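Local coordinates for protein UDP-L-Rhamnose Synthase (Acanthamoeba polyphaga mimivirus, PDB 7JID) that probably makes UDP-L-rhamnose, binding NADP and the nucleotide sugar in a chain with a Rossmann-type parallel sheet, at residues Asp39-Ala42 with Val43-Ile47; Ala94-Cys97 with Gln98-Ile102; Ile203-Arg207 with Asn208-Gly212. All coordinates share one frame; numbering follows the deposited sequence. Where two conformers were deposited one is given.

Contact 1: Asp39-Ala42 with Val43-Ile47; sequences DESA and VEREI
The guanidinium of Arg-45 lies across the backbone of the preceding helical turn. One face of it covers Ser-41 O and Ala-42 CA, with NH2 3.5 Å from that CA. The chain starts with CG beside the backbone N (chi1 -75°) and bends at chi3, which turns the flat group back toward the helix start. Arg-45 NH2 then donates, 2.8 Å away, to a water at the edge of the guanidinium and in its plane. The same water donates to Asp-39 OD1 at 2.9 Å. It also bonds Ser-41 OG at 2.6 Å, so three side chains meet through it. Asp-39 is the N-cap. Its OD1 accepts a weak bond from Ala-42 N at 3.4 Å, and its backbone O takes Val-43 N at 3.0 Å. A second water donates to Glu-44 OE1 at 2.9 Å and weakly to Glu-40 O. The other oxygen of Glu-44 goes to Tyr-100 and Lys-99. The carboxylate of Glu-40 turns to Tyr-88 and to Arg-148 and Lys-131 of the second subunit. Val-43 is buried against Leu-93 of helix 79-99. This is an N-capped first turn, here opening helix 40-50 of the Rossmann-type fold near the bound NADP.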
ATOM      1  N   ASP A  39      10.162  -2.563 -10.228  1.00 12.90           N
ATOM      2  CA  ASP A  39      11.056  -3.692 -10.568  1.00 13.58           C
ATOM      3  C   ASP A  39      12.291  -3.498  -9.687  1.00 13.56           C
ATOM      4  O   ASP A  39      13.286  -2.998 -10.182  1.00 15.65           O
ATOM      5  CB  ASP A  39      11.286  -3.753 -12.083  1.00 14.28           C
ATOM      6  CG  ASP A  39      12.167  -4.927 -12.508  1.00 16.09           C
ATOM      7  OD1 ASP A  39      12.694  -5.599 -11.604  1.00 16.58           O
ATOM      8  OD2 ASP A  39      12.342  -5.107 -13.746  1.00 17.71           O
ATOM      9  N   GLU A  40      12.182  -3.774  -8.399  1.00 12.89           N
ATOM     10  CA  GLU A  40      13.213  -3.361  -7.414  1.00 14.45           C
ATOM     11  C   GLU A  40      14.584  -3.891  -7.849  1.00 14.99           C
ATOM     12  O   GLU A  40      15.570  -3.202  -7.677  1.00 14.77           O
ATOM     13  CB  GLU A  40      12.864  -3.766  -5.982  1.00 13.97           C
ATOM     14  CG  GLU A  40      12.771  -5.258  -5.696  1.00 14.44           C
ATOM     15  CD  GLU A  40      11.668  -5.921  -6.492  1.00 19.35           C
ATOM     16  OE1 GLU A  40      10.499  -5.449  -6.454  1.00 14.29           O
ATOM     17  OE2 GLU A  40      12.008  -6.871  -7.220  1.00 26.84           O
ATOM     18  N   SER A  41      14.687  -5.090  -8.396  1.00 15.91           N
ATOM     19  CA  SER A  41      16.022  -5.618  -8.778  0.50 15.91           C
ATOM     20  C   SER A  41      16.588  -4.818  -9.965  1.00 16.10           C
ATOM     21  O   SER A  41      17.811  -4.545  -9.947  1.00 18.24           O
ATOM     22  CB  SER A  41      15.982  -7.121  -9.002  0.50 16.13           C
ATOM     23  OG  SER A  41      14.981  -7.474  -9.948  0.50 15.86           O
ATOM     24  N   ALA A  42      15.776  -4.443 -10.942  1.00 15.76           N
ATOM     25  CA  ALA A  42      16.248  -3.613 -12.079  1.00 15.94           C
ATOM     26  C   ALA A  42      16.649  -2.209 -11.579  1.00 17.39           C
ATOM     27  O   ALA A  42      17.666  -1.638 -12.059  1.00 16.41           O
ATOM     28  CB  ALA A  42      15.214  -3.541 -13.163  1.00 15.81           C
ATOM     29  N   VAL A  43      15.885  -1.652 -10.631  1.00 14.23           N
ATOM     30  CA  VAL A  43      16.186  -0.308 -10.063  1.00 14.26           C
ATOM     31  C   VAL A  43      17.576  -0.363  -9.411  1.00 15.54           C
ATOM     32  O   VAL A  43      18.416   0.552  -9.661  1.00 15.44           O
ATOM     33  CB  VAL A  43      15.128   0.090  -9.019  1.00 14.09           C
ATOM     34  CG1 VAL A  43      15.591   1.299  -8.236  1.00 14.12           C
ATOM     35  CG2 VAL A  43      13.779   0.309  -9.687  1.00 13.69           C
ATOM     36  N   GLU A  44      17.831  -1.389  -8.598  1.00 16.36           N
ATOM     37  CA  GLU A  44      19.114  -1.452  -7.858  1.00 17.98           C
ATOM     38  C   GLU A  44      20.244  -1.659  -8.869  1.00 18.12           C
ATOM     39  O   GLU A  44      21.279  -1.024  -8.695  1.00 19.19           O
ATOM     40  CB  GLU A  44      19.120  -2.552  -6.811  1.00 20.24           C
ATOM     41  CG  GLU A  44      20.465  -2.635  -6.119  1.00 21.75           C
ATOM     42  CD  GLU A  44      20.459  -3.346  -4.796  1.00 24.36           C
ATOM     43  OE1 GLU A  44      19.412  -3.913  -4.428  1.00 25.86           O
ATOM     44  OE2 GLU A  44      21.500  -3.313  -4.132  1.00 24.54           O
ATOM     45  N   ARG A  45      20.045  -2.473  -9.901  1.00 18.98           N
ATOM     46  CA  ARG A  45      21.081  -2.643 -10.951  1.00 20.42           C
ATOM     47  C   ARG A  45      21.332  -1.280 -11.607  1.00 20.05           C
ATOM     48  O   ARG A  45      22.522  -0.931 -11.816  1.00 17.08           O
ATOM     49  CB  ARG A  45      20.684  -3.714 -11.970  1.00 21.62           C
ATOM     50  CG  ARG A  45      20.810  -5.149 -11.466  1.00 24.69           C
ATOM     51  CD  ARG A  45      20.629  -6.135 -12.633  1.00 25.97           C
ATOM     52  NE  ARG A  45      19.310  -6.122 -13.272  1.00 29.10           N
ATOM     53  CZ  ARG A  45      18.223  -6.762 -12.814  1.00 28.22           C
ATOM     54  NH1 ARG A  45      18.279  -7.473 -11.699  1.00 29.77           N
ATOM     55  NH2 ARG A  45      17.077  -6.684 -13.469  1.00 30.43           N
ATOM     56  N   GLU A  46      20.277  -0.531 -11.936  1.00 18.86           N
ATOM     57  CA  GLU A  46      20.417   0.758 -12.665  1.00 19.12           C
ATOM     58  C   GLU A  46      21.157   1.757 -11.777  1.00 18.62           C
ATOM     59  O   GLU A  46      22.074   2.442 -12.283  1.00 19.47           O
ATOM     60  CB  GLU A  46      19.080   1.323 -13.127  1.00 18.16           C
ATOM     61  CG  GLU A  46      19.235   2.569 -13.973  1.00 18.74           C
ATOM     62  CD  GLU A  46      18.009   2.907 -14.793  1.00 19.16           C
ATOM     63  OE1 GLU A  46      16.898   2.712 -14.272  1.00 19.39           O
ATOM     64  OE2 GLU A  46      18.140   3.345 -15.946  1.00 18.00           O
ATOM     65  N   ILE A  47      20.782   1.853 -10.514  1.00 16.68           N
ATOM     66  CA  ILE A  47      21.388   2.814  -9.557  1.00 17.10           C
ATOM     67  C   ILE A  47      22.845   2.431  -9.302  1.00 20.58           C
ATOM     68  O   ILE A  47      23.693   3.331  -9.282  1.00 19.78           O
ATOM     69  CB  ILE A  47      20.548   2.889  -8.279  1.00 17.40           C
ATOM     70  CG1 ILE A  47      19.312   3.721  -8.599  1.00 16.46           C
ATOM     71  CG2 ILE A  47      21.332   3.457  -7.127  1.00 18.21           C
ATOM     72  CD1 ILE A  47      18.313   3.858  -7.482  1.00 15.85           C
TER
HETATM   73  O   HOH W   1      14.652  -7.534 -12.486  1.00 34.11           O
HETATM   74  O   HOH W   2      16.725  -4.576  -5.256  1.00 25.55           O

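Contact 2: Ala94-Cys97 with Gln98-Ile102; sequences AFIC and QKYNI
Tyr-100 and Ile-96 stand side by side one helical turn apart and point the same way. Ile-96 CG2 touches Tyr-100 CD2 at 4.0 Å. The carbonyl of Ile-96 also reaches the ring. Its O sits at the ring edge, in plane, 3.3 Å from Tyr-100 CD2. That same oxygen accepts the backbone N of Tyr-100 at 3.1 Å. CG of Tyr-100 lies beside its own backbone N (chi1 -74°), and this torsion sets the ring edge beside the Ile-96 carbonyl.

Just beyond, the helix ends in a Schellman motif. Ile-102 N donates to Cys-97 O at 2.9 Å, almost straight at 175°. Asn-101 N donates to Gln-98 O at 3.0 Å. Asn-101 makes the reversal with a positive phi of 57°. The turn brings Ile-102 O to 3.3 Å from Cys-97 CB.

On another side of the helix, a water joins side chain and backbone. It donates to Phe-95 O at 2.7 Å and to Gln-98 OE1. Gln-98 is extended, and its NE2 bonds Asp-156 OD2.

Further out, Phe-95 meets Phe-153 edge to face and stacks on Phe-152 of the second subunit. Ile-96 packs on Ile-47 of helix 40-50, while Cys-97 and Ile-102 both rest on Val-55 of strand 54-57; strand 103-109 begins right after Ile-102.

The chemistry is that of a helix C-terminus. Two backbone N-H groups from beyond the helix satisfy Cys-97 O and Gln-98 O, Phe-95 O receives a water besides Lys-99 N, and the apolar side chains of Ile-96, Cys-97 and Ile-102 pack against neighbouring elements.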
ATOM      1  N   ALA A  94      12.796   4.622  -2.420  1.00  9.37           N
ATOM      2  CA  ALA A  94      13.233   5.035  -1.066  1.00 10.50           C
ATOM      3  C   ALA A  94      14.228   4.008  -0.506  1.00 11.39           C
ATOM      4  O   ALA A  94      15.350   4.406  -0.071  1.00 11.31           O
ATOM      5  CB  ALA A  94      12.093   5.219  -0.122  1.00 10.61           C
ATOM      6  N   PHE A  95      13.878   2.732  -0.530  1.00 11.11           N
ATOM      7  CA  PHE A  95      14.728   1.703   0.112  1.00 11.01           C
ATOM      8  C   PHE A  95      16.083   1.684  -0.585  1.00 10.54           C
ATOM      9  O   PHE A  95      17.115   1.593   0.095  1.00 13.92           O
ATOM     10  CB  PHE A  95      14.129   0.306   0.021  1.00 10.80           C
ATOM     11  CG  PHE A  95      13.092   0.024   1.080  1.00 10.37           C
ATOM     12  CD1 PHE A  95      13.430  -0.022   2.405  1.00 10.93           C
ATOM     13  CD2 PHE A  95      11.768  -0.176   0.742  1.00 11.88           C
ATOM     14  CE1 PHE A  95      12.485  -0.224   3.396  1.00 11.14           C
ATOM     15  CE2 PHE A  95      10.832  -0.427   1.722  1.00 11.56           C
ATOM     16  CZ  PHE A  95      11.166  -0.431   3.049  1.00 11.60           C
ATOM     17  N   ILE A  96      16.077   1.682  -1.899  1.00 12.68           N
ATOM     18  CA  ILE A  96      17.333   1.484  -2.684  1.00 12.95           C
ATOM     19  C   ILE A  96      18.161   2.764  -2.648  1.00 14.41           C
ATOM     20  O   ILE A  96      19.400   2.677  -2.417  1.00 15.15           O
ATOM     21  CB  ILE A  96      17.013   1.006  -4.105  1.00 13.16           C
ATOM     22  CG1 ILE A  96      16.371  -0.392  -4.105  1.00 13.70           C
ATOM     23  CG2 ILE A  96      18.275   1.014  -4.950  1.00 13.50           C
ATOM     24  CD1 ILE A  96      15.758  -0.743  -5.447  1.00 14.10           C
ATOM     25  N   CYS A  97      17.559   3.945  -2.797  1.00 14.16           N
ATOM     26  CA  CYS A  97      18.349   5.208  -2.676  1.00 13.82           C
ATOM     27  C   CYS A  97      18.988   5.290  -1.289  1.00 14.86           C
ATOM     28  O   CYS A  97      20.183   5.635  -1.240  1.00 14.63           O
ATOM     29  CB  CYS A  97      17.519   6.435  -3.017  1.00 13.23           C
ATOM     30  SG  CYS A  97      17.157   6.461  -4.766  1.00 13.44           S
ATOM     31  N   GLN A  98      18.264   4.925  -0.233  1.00 13.17           N
ATOM     32  CA  GLN A  98      18.767   4.959   1.152  1.00 14.65           C
ATOM     33  C   GLN A  98      19.973   4.030   1.260  1.00 15.72           C
ATOM     34  O   GLN A  98      21.012   4.440   1.842  1.00 16.40           O
ATOM     35  CB  GLN A  98      17.672   4.552   2.113  1.00 13.87           C
ATOM     36  CG  GLN A  98      18.139   4.574   3.552  1.00 14.56           C
ATOM     37  CD  GLN A  98      17.048   4.143   4.487  1.00 15.55           C
ATOM     38  OE1 GLN A  98      16.569   2.996   4.472  1.00 16.82           O
ATOM     39  NE2 GLN A  98      16.716   5.039   5.391  1.00 15.93           N
ATOM     40  N   LYS A  99      19.857   2.817   0.727  1.00 15.81           N
ATOM     41  CA  LYS A  99      20.962   1.841   0.843  1.00 18.76           C
ATOM     42  C   LYS A  99      22.224   2.423   0.213  1.00 19.08           C
ATOM     43  O   LYS A  99      23.298   2.250   0.845  1.00 20.86           O
ATOM     44  CB  LYS A  99      20.577   0.525   0.172  1.00 19.73           C
ATOM     45  CG  LYS A  99      21.730  -0.447  -0.066  1.00 20.84           C
ATOM     46  CD  LYS A  99      21.241  -1.790  -0.621  1.00 23.62           C
ATOM     47  CE  LYS A  99      22.356  -2.779  -0.897  1.00 25.99           C
ATOM     48  NZ  LYS A  99      21.825  -4.061  -1.429  1.00 29.56           N
ATOM     49  N   TYR A 100      22.116   3.037  -0.972  1.00 18.50           N
ATOM     50  CA  TYR A 100      23.252   3.623  -1.735  1.00 18.09           C
ATOM     51  C   TYR A 100      23.609   5.036  -1.208  1.00 17.73           C
ATOM     52  O   TYR A 100      24.536   5.657  -1.780  1.00 20.61           O
ATOM     53  CB  TYR A 100      22.978   3.526  -3.239  1.00 18.63           C
ATOM     54  CG  TYR A 100      23.130   2.126  -3.762  1.00 20.78           C
ATOM     55  CD1 TYR A 100      24.351   1.672  -4.232  1.00 21.42           C
ATOM     56  CD2 TYR A 100      22.086   1.220  -3.697  1.00 21.31           C
ATOM     57  CE1 TYR A 100      24.522   0.362  -4.664  1.00 22.49           C
ATOM     58  CE2 TYR A 100      22.244  -0.098  -4.107  1.00 21.27           C
ATOM     59  CZ  TYR A 100      23.469  -0.525  -4.593  1.00 21.78           C
ATOM     60  OH  TYR A 100      23.616  -1.821  -4.992  1.00 21.52           O
ATOM     61  N   ASN A 101      22.914   5.552  -0.193  1.00 19.05           N
ATOM     62  CA  ASN A 101      23.193   6.909   0.366  1.00 21.87           C
ATOM     63  C   ASN A 101      23.074   7.947  -0.748  1.00 19.74           C
ATOM     64  O   ASN A 101      23.921   8.874  -0.819  1.00 18.70           O
ATOM     65  CB  ASN A 101      24.592   6.990   1.002  1.00 25.17           C
ATOM     66  CG  ASN A 101      24.722   6.163   2.264  1.00 32.31           C
ATOM     67  OD1 ASN A 101      25.539   5.243   2.330  1.00 42.75           O
ATOM     68  ND2 ASN A 101      23.932   6.488   3.275  1.00 38.19           N
ATOM     69  N   ILE A 102      22.072   7.808  -1.624  1.00 15.96           N
ATOM     70  CA  ILE A 102      21.839   8.771  -2.730  1.00 15.98           C
ATOM     71  C   ILE A 102      20.532   9.518  -2.423  1.00 13.57           C
ATOM     72  O   ILE A 102      19.519   8.866  -2.156  1.00 15.65           O
ATOM     73  CB  ILE A 102      21.788   8.138  -4.129  1.00 15.04           C
ATOM     74  CG1 ILE A 102      23.070   7.359  -4.469  1.00 16.99           C
ATOM     75  CG2 ILE A 102      21.542   9.236  -5.133  1.00 15.43           C
ATOM     76  CD1 ILE A 102      22.939   6.520  -5.689  1.00 17.70           C
TER
HETATM   77  O   HOH W   3      17.304   0.867   2.734  1.00 19.29           O

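Contact 3: Ile203-Arg207 with Asn208-Gly212; sequences IDMAR and NKTTG
This is a local helix C-cap, where helix 195-207 turns toward strand 212-215, an outermost strand of the six-stranded parallel sheet within this chain. It is a Schellman motif. Lys-209 makes the reversal with a positive phi of 64°. Thr-210 N donates to Met-205 O at 2.9 Å. Lys-209 N donates to Ala-206 O at 3.0 Å, but from above the carbonyl plane, 63° out of it. Arg-54 adds side-chain bonds from strand 54-57, NE to Ala-206 O and NH2 to Arg-207 O. Both final carbonyls are therefore gripped by a cation, which probably offsets the negative end of the helix dipole. On the inner side, Thr-210 CG2 meets Met-205 CE at 4.0 Å, the methionine chain being bent at chi3 to bring its methyl there. Gly-212 then joins the sheet by backbone bonds with Val-157 and Asn-159. On the outer side, the carboxylate of Asp-204 and the amide of Asn-208 stand nearly perpendicular, their planes 80° apart. Asp-204 OD2 also bonds Tyr-271 OH. Two waters bridge the pair. One donates to Asn-208 OD1 and, at 2.7 Å, to Asp-204 OD1. The other donates to Asp-204 OD2 and accepts from Asn-208 ND2 at 3.1 Å.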
ATOM      1  N   ILE A 203      14.211  21.872  -7.368  1.00 11.61           N
ATOM      2  CA  ILE A 203      15.584  21.555  -7.863  1.00 11.69           C
ATOM      3  C   ILE A 203      16.597  22.072  -6.836  1.00 13.32           C
ATOM      4  O   ILE A 203      17.599  21.373  -6.571  1.00 13.00           O
ATOM      5  CB  ILE A 203      15.827  22.127  -9.270  1.00 12.12           C
ATOM      6  CG1 ILE A 203      15.028  21.341 -10.300  1.00 12.21           C
ATOM      7  CG2 ILE A 203      17.321  22.107  -9.597  1.00 12.64           C
ATOM      8  CD1 ILE A 203      15.038  21.872 -11.679  1.00 12.84           C
ATOM      9  N   ASP A 204      16.401  23.301  -6.326  1.00 12.30           N
ATOM     10  CA  ASP A 204      17.327  23.883  -5.324  1.00 12.55           C
ATOM     11  C   ASP A 204      17.399  22.964  -4.099  1.00 12.58           C
ATOM     12  O   ASP A 204      18.476  22.691  -3.576  1.00 12.46           O
ATOM     13  CB  ASP A 204      16.940  25.326  -4.983  1.00 12.78           C
ATOM     14  CG  ASP A 204      18.018  26.040  -4.174  1.00 13.49           C
ATOM     15  OD1 ASP A 204      19.110  26.276  -4.793  1.00 14.45           O
ATOM     16  OD2 ASP A 204      17.820  26.261  -2.942  1.00 13.34           O
ATOM     17  N   MET A 205      16.253  22.585  -3.546  1.00 11.34           N
ATOM     18  CA  MET A 205      16.156  21.673  -2.393  1.00 12.26           C
ATOM     19  C   MET A 205      16.900  20.339  -2.648  1.00 11.64           C
ATOM     20  O   MET A 205      17.645  19.922  -1.753  1.00 13.72           O
ATOM     21  CB  MET A 205      14.676  21.419  -2.066  1.00 12.01           C
ATOM     22  CG  MET A 205      14.047  22.610  -1.443  1.00 11.88           C
ATOM     23  SD  MET A 205      12.255  22.331  -1.247  1.00 13.65           S
ATOM     24  CE  MET A 205      12.288  21.754   0.448  1.00 14.40           C
ATOM     25  N   ALA A 206      16.751  19.730  -3.825  1.00 12.22           N
ATOM     26  CA  ALA A 206      17.388  18.449  -4.223  1.00 12.48           C
ATOM     27  C   ALA A 206      18.906  18.720  -4.369  1.00 13.49           C
ATOM     28  O   ALA A 206      19.704  17.987  -3.763  1.00 12.99           O
ATOM     29  CB  ALA A 206      16.808  17.926  -5.504  1.00 13.55           C
ATOM     30  N   ARG A 207      19.274  19.837  -4.984  1.00 13.24           N
ATOM     31  CA  ARG A 207      20.720  20.213  -5.067  1.00 13.43           C
ATOM     32  C   ARG A 207      21.305  20.285  -3.655  1.00 14.44           C
ATOM     33  O   ARG A 207      22.489  19.820  -3.422  1.00 13.63           O
ATOM     34  CB  ARG A 207      20.868  21.521  -5.840  1.00 14.10           C
ATOM     35  CG  ARG A 207      22.320  21.952  -5.979  1.00 15.78           C
ATOM     36  CD  ARG A 207      22.406  23.122  -6.894  1.00 15.67           C
ATOM     37  NE  ARG A 207      22.377  22.683  -8.277  1.00 17.79           N
ATOM     38  CZ  ARG A 207      21.435  22.940  -9.148  1.00 18.73           C
ATOM     39  NH1 ARG A 207      20.383  23.661  -8.814  1.00 19.49           N
ATOM     40  NH2 ARG A 207      21.569  22.510 -10.385  1.00 21.15           N
ATOM     41  N   ASN A 208      20.558  20.842  -2.703  1.00 13.99           N
ATOM     42  CA  ASN A 208      21.030  21.075  -1.320  1.00 13.50           C
ATOM     43  C   ASN A 208      20.988  19.806  -0.465  1.00 13.06           C
ATOM     44  O   ASN A 208      21.353  19.904   0.686  1.00 13.24           O
ATOM     45  CB  ASN A 208      20.267  22.203  -0.628  1.00 15.22           C
ATOM     46  CG  ASN A 208      20.570  23.567  -1.204  1.00 15.33           C
ATOM     47  OD1 ASN A 208      21.558  23.739  -1.926  1.00 15.93           O
ATOM     48  ND2 ASN A 208      19.682  24.531  -0.967  1.00 16.64           N
ATOM     49  N   LYS A 209      20.386  18.730  -0.966  1.00 14.43           N
ATOM     50  CA  LYS A 209      20.161  17.446  -0.249  1.00 14.00           C
ATOM     51  C   LYS A 209      19.230  17.708   0.937  1.00 13.38           C
ATOM     52  O   LYS A 209      19.309  16.997   1.920  1.00 13.94           O
ATOM     53  CB  LYS A 209      21.491  16.761   0.109  1.00 14.86           C
ATOM     54  CG  LYS A 209      22.258  16.321  -1.118  1.00 16.03           C
ATOM     55  CD  LYS A 209      23.701  15.878  -0.856  1.00 23.25           C
ATOM     56  CE  LYS A 209      23.828  14.685   0.051  1.00 27.57           C
ATOM     57  NZ  LYS A 209      25.159  14.052  -0.139  1.00 24.93           N
ATOM     58  N   THR A 210      18.330  18.709   0.825  1.00 12.17           N
ATOM     59  CA  THR A 210      17.288  18.928   1.852  1.00 11.53           C
ATOM     60  C   THR A 210      16.435  17.648   1.882  1.00 11.77           C
ATOM     61  O   THR A 210      16.012  17.231   0.787  1.00 11.82           O
ATOM     62  CB  THR A 210      16.447  20.171   1.550  1.00 13.30           C
ATOM     63  OG1 THR A 210      17.309  21.293   1.366  1.00 13.96           O
ATOM     64  CG2 THR A 210      15.405  20.423   2.612  1.00 12.50           C
ATOM     65  N   THR A 211      16.046  17.174   3.056  1.00 10.93           N
ATOM     66  CA  THR A 211      15.230  15.940   3.182  1.00 12.61           C
ATOM     67  C   THR A 211      14.024  16.243   4.054  1.00 11.85           C
ATOM     68  O   THR A 211      13.959  17.336   4.621  1.00 13.79           O
ATOM     69  CB  THR A 211      16.004  14.709   3.688  1.00 12.47           C
ATOM     70  OG1 THR A 211      16.482  14.948   5.013  1.00 14.31           O
ATOM     71  CG2 THR A 211      17.099  14.340   2.718  1.00 12.70           C
ATOM     72  N   GLY A 212      13.096  15.293   4.122  1.00 11.15           N
ATOM     73  CA  GLY A 212      11.914  15.435   4.967  1.00 10.19           C
ATOM     74  C   GLY A 212      10.661  15.674   4.135  1.00  8.80           C
ATOM     75  O   GLY A 212      10.756  15.780   2.918  1.00  8.76           O
TER
HETATM   76  O   HOH W   4      21.516  25.878  -3.578  1.00 17.92           O
HETATM   77  O   HOH W   5      19.115  27.571  -1.144  1.00 35.80           O

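How the contacts relate
Contacts 1 and 2 are neighbours, their centres 11 Å apart. Glu-44 OE2 joins them by a salt bridge to Lys-99 NZ at 2.8 Å and a probable hydrogen bond to Tyr-100 OH at 2.7 Å. In addition, Val-43 CG1 packs on Ile-96 CD1 at 3.5 Å. The start of helix 40-50 is thus tied to the end of helix 79-99. Contact 3 touches neither; its centre is about 15 Å from that of contact 2 and 23 Å from that of contact 1. NADP lies about 7 Å from the side chain of Val-43 and 12 Å from that of Ile-96. Contacts 2 and 3 share one motif at two helix ends, each leading into a strand of the main sheet.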